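Side-chain contacts in predicted component of a thermophile-specific DNA repair system, contains a RAMP domain (PDB 4N0L), which probably binds CRISPR RNA as the Csm3 protein of a type III-A CRISPR effector complex that defends the archaeon against foreign genetic elements: residues 55-60 / 250-255; 117-122 / 242-247. All coordinates share one frame; numbering follows the deposited sequence.

Contact 1: 55-60 / 250-255; sequences KGRARA and KLVEDQ
Arg57 and Ala58, consecutive on helix 51-69, meet Val252 and Gln255 near the C-terminal end of helix 238-255. Arg57 makes the polar part of the contact. Its CG stands opposite the backbone N (chi1 179°) and the chain then bends at chi2, which carries the guanidinium over to the end of the other helix. There NH2 lies 3.2 Å from the carbonyl O of Gln255, which sits at the edge of the guanidinium and in its plane. The N-H points well off the oxygen, with an angle of 133° at the hydrogen, and the bond is weak. NE donates to the carbonyl of Gly256, the stronger partner, so the arginine meets two successive carbonyls at the helix C terminus, the first only weakly; this would probably help offset the partial negative charge there. On its way the arginine also passes Val252, its CG 4.2 Å from CG2 of the valine, while CB of Gln255 lies beside NH2 at 3.9 Å.

Ala58 supplies the apolar part. One branch of Val252, CG2, rests on the backbone of the alanine, 3.9 Å from its CA, and approaches the methyl CB to 4.2 Å. Such a small side chain lets the two helices come close here: the CA atoms of Ala58 and Val252 are 6.1 Å apart, and the segment axes pass at 9.2 Å. Val252 also touches Leu61 of helix 51-69 and Val268 and Phe270 of strand 268-278, whereas Ala58 packs on Phe121.

The axes are almost perpendicular (91°), and Val252 bridges from helix 51-69 to strand 268-278 of the central antiparallel sheet. This is helix-on-helix packing over the sheet of an RRM-like (ferredoxin-like) RAMP core.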
# COMPACT_ATOMS: atom_id res chain seq x y z
N LYS A 55 5.00 -1.67 -0.40
CA LYS A 55 3.81 -2.24 0.23
C LYS A 55 4.01 -2.42 1.73
O LYS A 55 3.18 -2.00 2.53
CB LYS A 55 3.47 -3.57 -0.44
CG LYS A 55 2.11 -4.15 -0.07
CD LYS A 55 2.21 -5.66 0.03
CE LYS A 55 0.95 -6.27 0.61
NZ LYS A 55 1.17 -7.71 0.91
N GLY A 56 5.13 -3.03 2.11
CA GLY A 56 5.46 -3.22 3.51
C GLY A 56 5.47 -1.92 4.29
O GLY A 56 4.92 -1.83 5.39
N ARG A 57 6.09 -0.90 3.70
CA ARG A 57 6.19 0.41 4.35
C ARG A 57 4.82 1.06 4.47
O ARG A 57 4.47 1.58 5.53
CB ARG A 57 7.15 1.31 3.57
CG ARG A 57 7.31 2.71 4.15
CD ARG A 57 7.92 2.69 5.54
NE ARG A 57 8.20 4.04 6.02
CZ ARG A 57 8.39 4.36 7.30
NH1 ARG A 57 8.31 3.43 8.24
NH2 ARG A 57 8.64 5.61 7.64
N ALA A 58 4.04 1.03 3.39
CA ALA A 58 2.68 1.56 3.41
C ALA A 58 1.82 0.85 4.45
O ALA A 58 1.02 1.49 5.14
CB ALA A 58 2.06 1.44 2.03
N ARG A 59 1.98 -0.46 4.56
CA ARG A 59 1.23 -1.25 5.54
C ARG A 59 1.62 -0.90 6.97
O ARG A 59 0.75 -0.71 7.83
CB ARG A 59 1.45 -2.74 5.31
CG ARG A 59 0.54 -3.62 6.15
CD ARG A 59 0.92 -5.09 6.03
NE ARG A 59 -0.15 -5.98 6.49
CZ ARG A 59 -0.53 -6.12 7.75
NH1 ARG A 59 -1.52 -6.95 8.06
NH2 ARG A 59 0.08 -5.44 8.72
N ALA A 60 2.92 -0.82 7.22
CA ALA A 60 3.45 -0.53 8.55
C ALA A 60 2.98 0.83 9.07
O ALA A 60 2.71 0.99 10.26
CB ALA A 60 4.97 -0.60 8.54
N LYS A 250 -0.05 8.73 1.41
CA LYS A 250 0.11 10.03 2.04
C LYS A 250 1.02 9.93 3.27
O LYS A 250 1.85 10.80 3.52
CB LYS A 250 -1.26 10.60 2.42
CG LYS A 250 -1.24 11.68 3.49
CD LYS A 250 -0.60 12.96 2.99
CE LYS A 250 -0.78 14.09 3.99
NZ LYS A 250 -0.02 15.30 3.60
N LEU A 251 0.84 8.85 4.03
CA LEU A 251 1.66 8.59 5.21
C LEU A 251 3.12 8.35 4.84
O LEU A 251 4.03 8.79 5.54
CB LEU A 251 1.12 7.40 5.99
CG LEU A 251 -0.23 7.62 6.68
CD1 LEU A 251 -0.79 6.30 7.16
CD2 LEU A 251 -0.09 8.60 7.83
N VAL A 252 3.33 7.63 3.74
CA VAL A 252 4.68 7.37 3.24
C VAL A 252 5.34 8.69 2.81
O VAL A 252 6.53 8.89 3.02
CB VAL A 252 4.66 6.37 2.07
CG1 VAL A 252 6.05 6.20 1.48
CG2 VAL A 252 4.14 5.02 2.54
N GLU A 253 4.55 9.57 2.21
CA GLU A 253 5.03 10.91 1.86
C GLU A 253 5.48 11.68 3.10
O GLU A 253 6.56 12.27 3.11
CB GLU A 253 3.95 11.71 1.11
CG GLU A 253 3.61 11.15 -0.27
CD GLU A 253 2.59 11.99 -1.02
OE1 GLU A 253 1.80 12.71 -0.37
OE2 GLU A 253 2.56 11.92 -2.27
N ASP A 254 4.66 11.66 4.14
CA ASP A 254 4.93 12.41 5.36
C ASP A 254 6.07 11.84 6.21
O ASP A 254 6.75 12.57 6.92
CB ASP A 254 3.67 12.49 6.24
CG ASP A 254 2.60 13.37 5.64
OD1 ASP A 254 1.44 13.28 6.10
OD2 ASP A 254 2.90 14.15 4.70
N GLN A 255 6.27 10.53 6.13
CA GLN A 255 7.21 9.87 7.04
C GLN A 255 8.38 9.17 6.34
O GLN A 255 9.28 8.67 7.00
CB GLN A 255 6.45 8.87 7.92
CG GLN A 255 5.58 9.53 8.99
CD GLN A 255 4.69 8.54 9.72
OE1 GLN A 255 3.49 8.46 9.46
NE2 GLN A 255 5.27 7.79 10.65

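Contact 2: 117-122 / 242-247; sequences VCRIFG and LKYLMS. With ZN (zinc ion), chain C.
The zinc-bearing helix 116-121 packs against helix 238-255 through Arg119, Ile120 and Phe121, which face Tyr244 and Leu245. The segment axes are 10.7 Å apart and steeply inclined, at 80°. Ile120 makes the nearest approach: its CG1 branch lies opposite the carbonyl carbon (chi1 -67°) and reaches out to set CD1 3.8 Å from CB of Tyr244, crossing the tyrosine side chain at about a right angle and lying near the plane of its ring.

Arg119 comes to the same ring at its edge. NH2 is in the ring plane, 4.0 Å from CE2, with the guanidinium turned 49° from the ring, so the meeting is not a face-on cation-pi stack. The polar end is held by Asp241, which forms a salt bridge with NE, while Tyr244 OH is hydrogen-bonded to Glu111.

Cys118, between Val117 and Arg119, turns to the zinc ion instead, binding it through SG at 2.3 Å. With His86, Cys88 and Cys115 it completes a zinc site of three cysteines and one histidine, of which Cys115 and Cys118 form the CxxC part; helix 116-121, which carries Cys118 itself, also packs on helix 238-255 of the RRM-like core.

Further along, Phe121 brings CZ to 4.4 Å from CD1 of Leu245, a loose apolar contact. One face of its ring is covered by its neighbour Ile120, whose CG2 sits 3.6 Å above the plane toward the rim. The helix ends with Phe121, and Gly122, with positive phi, is the first residue to leave it.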
# COMPACT_ATOMS: atom_id res chain seq x y z
N VAL A 117 -6.81 -2.75 7.30
CA VAL A 117 -5.40 -3.12 7.23
C VAL A 117 -5.19 -4.46 6.54
O VAL A 117 -4.47 -4.55 5.54
CB VAL A 117 -4.78 -3.20 8.64
CG1 VAL A 117 -3.33 -3.67 8.55
CG2 VAL A 117 -4.86 -1.85 9.33
N CYS A 118 -5.82 -5.50 7.07
CA CYS A 118 -5.60 -6.86 6.61
C CYS A 118 -6.28 -7.16 5.27
O CYS A 118 -5.74 -7.90 4.45
CB CYS A 118 -6.06 -7.85 7.68
SG CYS A 118 -5.04 -7.81 9.20
N ARG A 119 -7.47 -6.61 5.04
CA ARG A 119 -8.19 -6.88 3.79
C ARG A 119 -7.49 -6.24 2.58
O ARG A 119 -7.57 -6.76 1.47
CB ARG A 119 -9.64 -6.40 3.89
CG ARG A 119 -9.85 -4.93 3.58
CD ARG A 119 -11.19 -4.41 4.08
NE ARG A 119 -11.41 -3.03 3.66
CZ ARG A 119 -12.22 -2.17 4.29
NH1 ARG A 119 -12.88 -2.55 5.37
NH2 ARG A 119 -12.35 -0.94 3.82
N ILE A 120 -6.79 -5.13 2.82
CA ILE A 120 -6.08 -4.42 1.75
C ILE A 120 -4.65 -4.93 1.58
O ILE A 120 -4.22 -5.23 0.47
CB ILE A 120 -6.04 -2.90 2.02
CG1 ILE A 120 -7.45 -2.30 1.92
CG2 ILE A 120 -5.11 -2.20 1.04
CD1 ILE A 120 -7.53 -0.88 2.43
N PHE A 121 -3.91 -4.99 2.69
CA PHE A 121 -2.49 -5.30 2.63
C PHE A 121 -2.19 -6.77 2.97
O PHE A 121 -1.03 -7.16 3.12
CB PHE A 121 -1.72 -4.37 3.57
CG PHE A 121 -1.80 -2.92 3.18
CD1 PHE A 121 -0.97 -2.40 2.20
CD2 PHE A 121 -2.69 -2.07 3.81
CE1 PHE A 121 -1.05 -1.06 1.84
CE2 PHE A 121 -2.77 -0.73 3.46
CZ PHE A 121 -1.95 -0.22 2.47
N GLY A 122 -3.24 -7.57 3.10
CA GLY A 122 -3.07 -9.00 3.32
C GLY A 122 -2.82 -9.34 4.77
O GLY A 122 -2.54 -8.46 5.59
N LEU A 242 -9.88 2.45 -1.43
CA LEU A 242 -9.15 3.48 -2.18
C LEU A 242 -8.73 4.62 -1.26
O LEU A 242 -7.61 5.12 -1.37
CB LEU A 242 -10.00 4.01 -3.33
CG LEU A 242 -10.29 3.02 -4.46
CD1 LEU A 242 -11.07 3.69 -5.58
CD2 LEU A 242 -9.00 2.39 -4.98
N LYS A 243 -9.63 5.02 -0.37
CA LYS A 243 -9.33 6.05 0.62
C LYS A 243 -8.15 5.66 1.49
O LYS A 243 -7.24 6.46 1.71
CB LYS A 243 -10.56 6.32 1.49
CG LYS A 243 -10.41 7.54 2.39
CD LYS A 243 -11.04 7.32 3.75
CE LYS A 243 -12.53 7.03 3.62
NZ LYS A 243 -13.10 6.53 4.90
N TYR A 244 -8.16 4.43 1.98
CA TYR A 244 -7.13 3.95 2.88
C TYR A 244 -5.82 3.68 2.15
O TYR A 244 -4.74 3.92 2.69
CB TYR A 244 -7.61 2.71 3.63
CG TYR A 244 -8.78 2.99 4.55
CD1 TYR A 244 -8.83 4.16 5.29
CD2 TYR A 244 -9.83 2.09 4.68
CE1 TYR A 244 -9.90 4.43 6.13
CE2 TYR A 244 -10.90 2.34 5.51
CZ TYR A 244 -10.93 3.52 6.24
OH TYR A 244 -11.98 3.79 7.08
N LEU A 245 -5.91 3.18 0.92
CA LEU A 245 -4.73 2.97 0.09
C LEU A 245 -4.03 4.29 -0.18
O LEU A 245 -2.81 4.41 0.01
CB LEU A 245 -5.11 2.28 -1.22
CG LEU A 245 -3.96 2.13 -2.22
CD1 LEU A 245 -2.81 1.34 -1.60
CD2 LEU A 245 -4.44 1.47 -3.51
N MET A 246 -4.79 5.28 -0.63
CA MET A 246 -4.27 6.63 -0.85
C MET A 246 -3.70 7.20 0.44
O MET A 246 -2.62 7.80 0.44
CB MET A 246 -5.35 7.56 -1.39
CG MET A 246 -5.78 7.30 -2.82
SD MET A 246 -4.42 7.44 -4.00
CE MET A 246 -5.28 7.13 -5.54
N SER A 247 -4.43 7.02 1.54
CA SER A 247 -4.00 7.50 2.85
C SER A 247 -2.65 6.92 3.25
O SER A 247 -1.81 7.62 3.82
CB SER A 247 -5.04 7.17 3.92
OG SER A 247 -6.30 7.73 3.59
ZN ZN C . -6.55 -6.84 10.69

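How the contacts relate
Helix 238-255 is common to both contacts: residues 242-247, mostly in its N-terminal half, meet helix 116-121 in contact 2, and its last turns, 250-255, meet helix 51-69 in contact 1. The contact centres are 11 Å apart. Along the chain, contact 2 is nested within the loop that contact 1 closes. Helices 51-69 and 116-121 also touch each other directly, Arg59 NH1 lying 3.1 Å from Gly122 O in a probable hydrogen bond and Arg59 CG packing on Phe121 CB. Three helices thus pack mutually, joining the region that carries the zinc site to the RRM-like core of this RAMP protein.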